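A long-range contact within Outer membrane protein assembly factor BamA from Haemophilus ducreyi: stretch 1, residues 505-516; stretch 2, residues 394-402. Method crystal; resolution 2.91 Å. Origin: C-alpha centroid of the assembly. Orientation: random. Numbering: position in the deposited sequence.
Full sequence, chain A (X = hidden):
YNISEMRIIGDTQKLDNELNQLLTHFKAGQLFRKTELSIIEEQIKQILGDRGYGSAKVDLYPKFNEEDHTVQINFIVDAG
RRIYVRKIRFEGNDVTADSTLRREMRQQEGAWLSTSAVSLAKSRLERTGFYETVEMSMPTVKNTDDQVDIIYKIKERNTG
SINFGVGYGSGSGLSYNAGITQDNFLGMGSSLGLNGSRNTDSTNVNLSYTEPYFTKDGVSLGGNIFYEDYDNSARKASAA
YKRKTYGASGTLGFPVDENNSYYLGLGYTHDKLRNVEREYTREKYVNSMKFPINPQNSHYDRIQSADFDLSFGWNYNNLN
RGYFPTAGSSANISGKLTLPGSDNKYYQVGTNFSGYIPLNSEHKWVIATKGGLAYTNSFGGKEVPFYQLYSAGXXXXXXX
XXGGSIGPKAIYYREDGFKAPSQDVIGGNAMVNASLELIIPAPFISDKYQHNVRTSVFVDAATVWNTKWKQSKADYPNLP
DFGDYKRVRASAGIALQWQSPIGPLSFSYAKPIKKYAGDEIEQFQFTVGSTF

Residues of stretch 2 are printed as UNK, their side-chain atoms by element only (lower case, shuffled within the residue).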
ATOM      1  N   LEU A 505      16.194   8.555  -5.776  1.00 35.14           N
ATOM      2  CA  LEU A 505      16.225   9.626  -6.762  1.00 50.92           C
ATOM      3  C   LEU A 505      15.469   9.166  -7.991  1.00 56.93           C
ATOM      4  O   LEU A 505      15.567   8.003  -8.389  1.00 58.93           O
ATOM      5  CB  LEU A 505      17.650   9.950  -7.182  1.00 47.88           C
ATOM      6  CG  LEU A 505      18.658  10.331  -6.106  1.00 52.60           C
ATOM      7  CD1 LEU A 505      19.188   9.106  -5.390  1.00 52.73           C
ATOM      8  CD2 LEU A 505      19.782  11.083  -6.751  1.00 53.84           C
ATOM      9  N   SER A 506      14.705  10.066  -8.598  1.00 62.07           N
ATOM     10  CA  SER A 506      14.097   9.763  -9.891  1.00 59.07           C
ATOM     11  C   SER A 506      14.131  10.983 -10.800  1.00 56.63           C
ATOM     12  O   SER A 506      13.735  12.081 -10.417  1.00 55.27           O
ATOM     13  CB  SER A 506      12.677   9.192  -9.746  1.00 51.70           C
ATOM     14  OG  SER A 506      11.719  10.190  -9.500  1.00 50.51           O
ATOM     15  N   PHE A 507      14.634  10.785 -12.005  1.00 52.73           N
ATOM     16  CA  PHE A 507      14.776  11.881 -12.940  1.00 54.84           C
ATOM     17  C   PHE A 507      13.893  11.700 -14.183  1.00 56.08           C
ATOM     18  O   PHE A 507      13.367  10.615 -14.450  1.00 58.15           O
ATOM     19  CB  PHE A 507      16.245  12.057 -13.309  1.00 49.58           C
ATOM     20  CG  PHE A 507      17.141  12.239 -12.115  1.00 56.70           C
ATOM     21  CD1 PHE A 507      17.699  11.138 -11.470  1.00 59.16           C
ATOM     22  CD2 PHE A 507      17.427  13.511 -11.635  1.00 55.55           C
ATOM     23  CE1 PHE A 507      18.530  11.302 -10.370  1.00 59.53           C
ATOM     24  CE2 PHE A 507      18.256  13.688 -10.539  1.00 52.96           C
ATOM     25  CZ  PHE A 507      18.810  12.582  -9.901  1.00 57.95           C
ATOM     26  N   SER A 508      13.725  12.783 -14.923  1.00 45.80           N
ATOM     27  CA  SER A 508      12.867  12.796 -16.080  1.00 32.71           C
ATOM     28  C   SER A 508      13.312  13.971 -16.913  1.00 39.29           C
ATOM     29  O   SER A 508      13.517  15.068 -16.384  1.00 36.19           O
ATOM     30  CB  SER A 508      11.410  13.004 -15.667  1.00 46.33           C
ATOM     31  OG  SER A 508      10.884  14.222 -16.201  1.00 49.19           O
ATOM     32  N   TYR A 509      13.506  13.738 -18.207  1.00 35.28           N
ATOM     33  CA  TYR A 509      13.618  14.829 -19.159  1.00 39.36           C
ATOM     34  C   TYR A 509      12.526  14.543 -20.139  1.00 44.41           C
ATOM     35  O   TYR A 509      12.493  13.472 -20.732  1.00 54.12           O
ATOM     36  CB  TYR A 509      14.970  14.830 -19.870  1.00 48.56           C
ATOM     37  CG  TYR A 509      15.274  16.115 -20.622  1.00 62.54           C
ATOM     38  CD1 TYR A 509      14.369  16.645 -21.532  1.00 65.33           C
ATOM     39  CD2 TYR A 509      16.463  16.798 -20.412  1.00 69.46           C
ATOM     40  CE1 TYR A 509      14.638  17.809 -22.211  1.00 67.90           C
ATOM     41  CE2 TYR A 509      16.740  17.960 -21.093  1.00 75.87           C
ATOM     42  CZ  TYR A 509      15.821  18.461 -21.995  1.00 77.20           C
ATOM     43  OH  TYR A 509      16.087  19.624 -22.685  1.00 88.83           O
ATOM     44  N   ALA A 510      11.617  15.483 -20.313  1.00 33.13           N
ATOM     45  CA  ALA A 510      10.528  15.214 -21.227  1.00 45.20           C
ATOM     46  C   ALA A 510      10.293  16.395 -22.128  1.00 49.55           C
ATOM     47  O   ALA A 510      10.453  17.548 -21.722  1.00 46.03           O
ATOM     48  CB  ALA A 510       9.248  14.812 -20.475  1.00 38.17           C
ATOM     49  N   LYS A 511       9.934  16.085 -23.366  1.00 51.51           N
ATOM     50  CA  LYS A 511       9.569  17.090 -24.334  1.00 45.30           C
ATOM     51  C   LYS A 511       8.088  16.840 -24.611  1.00 42.75           C
ATOM     52  O   LYS A 511       7.651  15.689 -24.627  1.00 50.14           O
ATOM     53  CB  LYS A 511      10.409  16.892 -25.589  1.00 50.92           C
ATOM     54  CG  LYS A 511      10.581  18.127 -26.440  1.00 74.72           C
ATOM     55  CD  LYS A 511      10.890  17.740 -27.896  1.00 89.99           C
ATOM     56  CE  LYS A 511       9.756  16.922 -28.528  1.00 85.92           C
ATOM     57  NZ  LYS A 511       9.888  16.815 -30.011  1.00 85.13           N
ATOM     58  N   PRO A 512       7.305  17.914 -24.777  1.00 38.16           N
ATOM     59  CA  PRO A 512       5.884  17.855 -25.142  1.00 34.74           C
ATOM     60  C   PRO A 512       5.669  17.467 -26.597  1.00 33.53           C
ATOM     61  O   PRO A 512       6.412  17.948 -27.447  1.00 37.56           O
ATOM     62  CB  PRO A 512       5.412  19.302 -24.956  1.00 33.20           C
ATOM     63  CG  PRO A 512       6.411  19.938 -24.109  1.00 47.50           C
ATOM     64  CD  PRO A 512       7.716  19.270 -24.396  1.00 43.27           C
ATOM     65  N   ILE A 513       4.674  16.626 -26.878  1.00 34.40           N
ATOM     66  CA  ILE A 513       4.284  16.359 -28.263  1.00 36.99           C
ATOM     67  C   ILE A 513       2.969  17.063 -28.607  1.00 39.45           C
ATOM     68  O   ILE A 513       2.565  17.119 -29.763  1.00 40.19           O
ATOM     69  CB  ILE A 513       4.148  14.831 -28.582  1.00 47.69           C
ATOM     70  CG1 ILE A 513       2.798  14.296 -28.109  1.00 52.62           C
ATOM     71  CG2 ILE A 513       5.312  14.034 -28.008  1.00 40.13           C
ATOM     72  CD1 ILE A 513       2.809  12.834 -27.787  1.00 56.65           C
ATOM     73  N   LYS A 514       2.297  17.586 -27.591  1.00 41.60           N
ATOM     74  CA  LYS A 514       1.060  18.330 -27.786  1.00 38.22           C
ATOM     75  C   LYS A 514       0.855  19.238 -26.583  1.00 48.95           C
ATOM     76  O   LYS A 514       0.783  18.777 -25.444  1.00 55.88           O
ATOM     77  CB  LYS A 514      -0.125  17.385 -27.927  1.00 32.54           C
ATOM     78  CG  LYS A 514      -1.087  17.734 -29.061  1.00 45.05           C
ATOM     79  CD  LYS A 514      -1.612  19.164 -28.977  1.00 39.30           C
ATOM     80  CE  LYS A 514      -3.042  19.280 -29.510  1.00 40.69           C
ATOM     81  NZ  LYS A 514      -3.081  19.358 -30.998  1.00 49.36           N
ATOM     82  N   LYS A 515       0.797  20.539 -26.827  1.00 54.18           N
ATOM     83  CA  LYS A 515       0.475  21.471 -25.760  1.00 50.64           C
ATOM     84  C   LYS A 515      -0.568  22.465 -26.226  1.00 43.21           C
ATOM     85  O   LYS A 515      -1.059  22.418 -27.354  1.00 39.47           O
ATOM     86  CB  LYS A 515       1.728  22.205 -25.262  1.00 56.20           C
ATOM     87  CG  LYS A 515       2.567  22.840 -26.365  1.00 55.64           C
ATOM     88  CD  LYS A 515       3.777  23.547 -25.797  1.00 51.19           C
ATOM     89  CE  LYS A 515       4.725  23.983 -26.901  1.00 60.19           C
ATOM     90  NZ  LYS A 515       5.944  24.668 -26.351  1.00 66.27           N
ATOM     91  N   TYR A 516      -0.928  23.364 -25.334  1.00 47.70           N
ATOM     92  CA  TYR A 516      -1.877  24.387 -25.684  1.00 45.20           C
ATOM     93  C   TYR A 516      -1.244  25.679 -25.215  1.00 49.86           C
ATOM     94  O   TYR A 516      -0.344  25.654 -24.364  1.00 42.33           O
ATOM     95  CB  TYR A 516      -3.265  24.081 -25.072  1.00 37.09           C
ATOM     96  CG  TYR A 516      -3.991  22.977 -25.844  1.00 39.43           C
ATOM     97  CD1 TYR A 516      -3.588  21.652 -25.736  1.00 40.52           C
ATOM     98  CD2 TYR A 516      -5.039  23.266 -26.708  1.00 39.70           C
ATOM     99  CE1 TYR A 516      -4.206  20.656 -26.450  1.00 40.79           C
ATOM    100  CE2 TYR A 516      -5.665  22.265 -27.429  1.00 36.81           C
ATOM    101  CZ  TYR A 516      -5.241  20.960 -27.295  1.00 38.79           C
ATOM    102  OH  TYR A 516      -5.841  19.939 -28.007  1.00 39.40           O
ATOM    103  N   UNK A 394       3.266  17.316 -14.249  1.00 38.66           N
ATOM    104  CA  UNK A 394       4.293  16.837 -13.346  1.00 37.96           C
ATOM    105  C   UNK A 394       4.415  15.330 -13.284  1.00 44.31           C
ATOM    106  O   UNK A 394       3.532  14.624 -13.768  1.00 55.38           O
ATOM    107  N   UNK A 395       5.516  14.850 -12.695  1.00 41.23           N
ATOM    108  CA  UNK A 395       5.761  13.422 -12.490  1.00 34.14           C
ATOM    109  C   UNK A 395       4.529  12.812 -11.857  1.00 40.87           C
ATOM    110  O   UNK A 395       3.913  13.404 -10.967  1.00 46.08           O
ATOM    111  c   UNK A 395       6.975  13.190 -11.578  1.00 30.31           C
ATOM    112  c   UNK A 395       8.249  13.966 -11.960  1.00 44.88           C
ATOM    113  c   UNK A 395       9.103  12.702  -9.622  1.00117.40           C
ATOM    114  s   UNK A 395       9.750  13.293 -11.187  1.00 37.41           S
ATOM    115  N   UNK A 396       4.133  11.646 -12.326  1.00 45.66           N
ATOM    116  CA  UNK A 396       2.916  11.071 -11.795  1.00 50.19           C
ATOM    117  C   UNK A 396       1.679  11.351 -12.626  1.00 48.56           C
ATOM    118  O   UNK A 396       0.734  10.568 -12.589  1.00 57.64           O
ATOM    119  N   UNK A 397       1.660  12.450 -13.373  1.00 40.74           N
ATOM    120  CA  UNK A 397       0.577  12.631 -14.333  1.00 43.35           C
ATOM    121  C   UNK A 397       1.012  13.000 -15.756  1.00 49.67           C
ATOM    122  O   UNK A 397       0.559  12.373 -16.711  1.00 55.36           O
ATOM    123  c   UNK A 397      -0.499  13.589 -13.808  1.00 45.54           C
ATOM    124  o   UNK A 397      -0.091  14.938 -13.890  1.00 51.41           O
ATOM    125  N   UNK A 398       1.868  14.007 -15.910  1.00 44.58           N
ATOM    126  CA  UNK A 398       2.254  14.456 -17.248  1.00 39.86           C
ATOM    127  C   UNK A 398       3.636  15.062 -17.252  1.00 37.45           C
ATOM    128  O   UNK A 398       3.781  16.273 -17.176  1.00 41.65           O
ATOM    129  c   UNK A 398       0.897  15.512 -19.259  1.00 42.69           C
ATOM    130  c   UNK A 398       0.343  16.866 -19.628  1.00 45.26           C
ATOM    131  c   UNK A 398       2.064  15.167 -20.118  1.00 40.68           C
ATOM    132  c   UNK A 398       1.266  15.496 -17.775  1.00 42.90           C
ATOM    133  N   UNK A 399       4.655  14.227 -17.376  1.00 29.55           N
ATOM    134  CA  UNK A 399       6.010  14.742 -17.378  1.00 29.64           C
ATOM    135  C   UNK A 399       6.253  15.810 -18.464  1.00 40.30           C
ATOM    136  O   UNK A 399       5.556  15.849 -19.472  1.00 34.70           O
ATOM    137  c   UNK A 399       7.276   9.137 -16.480  1.00 48.64           C
ATOM    138  n   UNK A 399       8.177   8.832 -15.544  1.00 42.83           N
ATOM    139  c   UNK A 399       6.879  12.769 -16.148  1.00 42.77           C
ATOM    140  c   UNK A 399       6.982  13.581 -17.425  1.00 29.80           C
ATOM    141  n   UNK A 399       6.594   8.179 -17.105  1.00 58.24           N
ATOM    142  c   UNK A 399       7.740  11.531 -16.160  1.00 46.75           C
ATOM    143  n   UNK A 399       7.052  10.407 -16.787  1.00 42.61           N
ATOM    144  N   UNK A 400       7.192  16.722 -18.223  1.00 42.23           N
ATOM    145  CA  UNK A 400       7.388  17.839 -19.131  1.00 38.68           C
ATOM    146  C   UNK A 400       6.451  19.018 -18.882  1.00 39.46           C
ATOM    147  O   UNK A 400       6.777  20.161 -19.189  1.00 39.10           O
ATOM    148  N   UNK A 401       5.275  18.764 -18.334  1.00 35.90           N
ATOM    149  CA  UNK A 401       4.463  19.886 -17.876  1.00 36.65           C
ATOM    150  C   UNK A 401       4.648  20.111 -16.367  1.00 39.35           C
ATOM    151  O   UNK A 401       4.865  19.160 -15.613  1.00 44.23           O
ATOM    152  c   UNK A 401       2.773  19.570 -19.741  1.00 39.38           C
ATOM    153  c   UNK A 401       1.956  20.475 -21.807  1.00 44.66           C
ATOM    154  c   UNK A 401       2.164  20.591 -20.449  1.00 39.86           C
ATOM    155  c   UNK A 401       3.178  18.438 -20.430  1.00 40.21           C
ATOM    156  c   UNK A 401       2.365  19.343 -22.474  1.00 42.53           C
ATOM    157  c   UNK A 401       2.998  19.686 -18.256  1.00 32.33           C
ATOM    158  c   UNK A 401       2.972  18.326 -21.783  1.00 44.70           C
ATOM    159  N   UNK A 402       4.603  21.363 -15.923  1.00 36.57           N
ATOM    160  CA  UNK A 402       4.773  21.623 -14.497  1.00 43.52           C
ATOM    161  C   UNK A 402       3.579  21.077 -13.738  1.00 42.91           C
ATOM    162  O   UNK A 402       2.497  20.922 -14.301  1.00 43.22           O
ATOM    163  c   UNK A 402       4.932  23.091 -14.229  1.00 43.68           C
TER

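Position 394 has no side-chain atoms and lies out of reach of stretch 1; its phi of 76° favours glycine, and it is Gly394. Position 395 carries an unbranched chain of two carbons, a sulfur and a terminal carbon, the pattern of methionine. Its CA-to-CB bond points toward the strand, and Met395 CE comes to 3.6 Å from Ser506 OG.

Position 396 again has no side-chain atoms. At phi 96° and psi -27° a CB would be jammed against the carbonyl oxygen of the residue before, so the backbone itself calls for glycine, Gly396. At position 397 one carbon followed by one oxygen identifies a serine; Ser397 stays far from stretch 1. Ser397 N donates to Gly394 O at 2.9 Å.

Four carbons forked at the second mark position 398 as a leucine. Leu398 is buried, but its side chain approaches stretch 1 no closer than 6.1 Å. Position 399 has three carbons, a nitrogen, and a carbon bearing two more nitrogens: a guanidinium, hence Arg399. The aliphatic part of this chain faces the strand, with Arg399 CD 4.0 Å from Ser508 CB and Arg399 CB 4.0 Å from Ala510 CB, while NE and NH1 are hydrogen-bonded elsewhere in the structure.

Position 400 lacks side-chain atoms and sits against the strand, its backbone N 3.6 Å from Ala510 CB. A CB here would point toward stretch 1, only 3.3 Å from Ala510 CB, and would also meet the preceding carbonyl oxygen; the residue is Gly400. Position 401 shows one carbon leading to a six-carbon ring without a hydroxyl, a phenylalanine. The ring of Phe401 reaches the end of the stretch: CZ lies 3.9 Å from Pro512 CB and, at the ring edge, 3.4 Å from Lys514 O, while CE2 lies 3.9 Å from Lys515 CB. Position 402, with a single side-chain carbon, is Ala402 and makes no contact.

The contact buries 390 Å² in total and contains no hydrogen bond between the stretches; it rests on packing. Ser506, Ser508 and Ala510, alternate residues of the strand, direct their small side chains toward the loop, whereas Phe507, Tyr509 and Lys511 point away. A type II turn from Leu398 to Phe401, closed by Phe401 N to Leu398 O at 3.1 Å, brings Gly400 close to Ala510, their CA atoms 4.6 Å apart. Met395 and Phe401 extend the contact along the strand, toward Ser506 and Pro512 respectively.

Stretch 2, residues 394-402: GMGSLRGFA
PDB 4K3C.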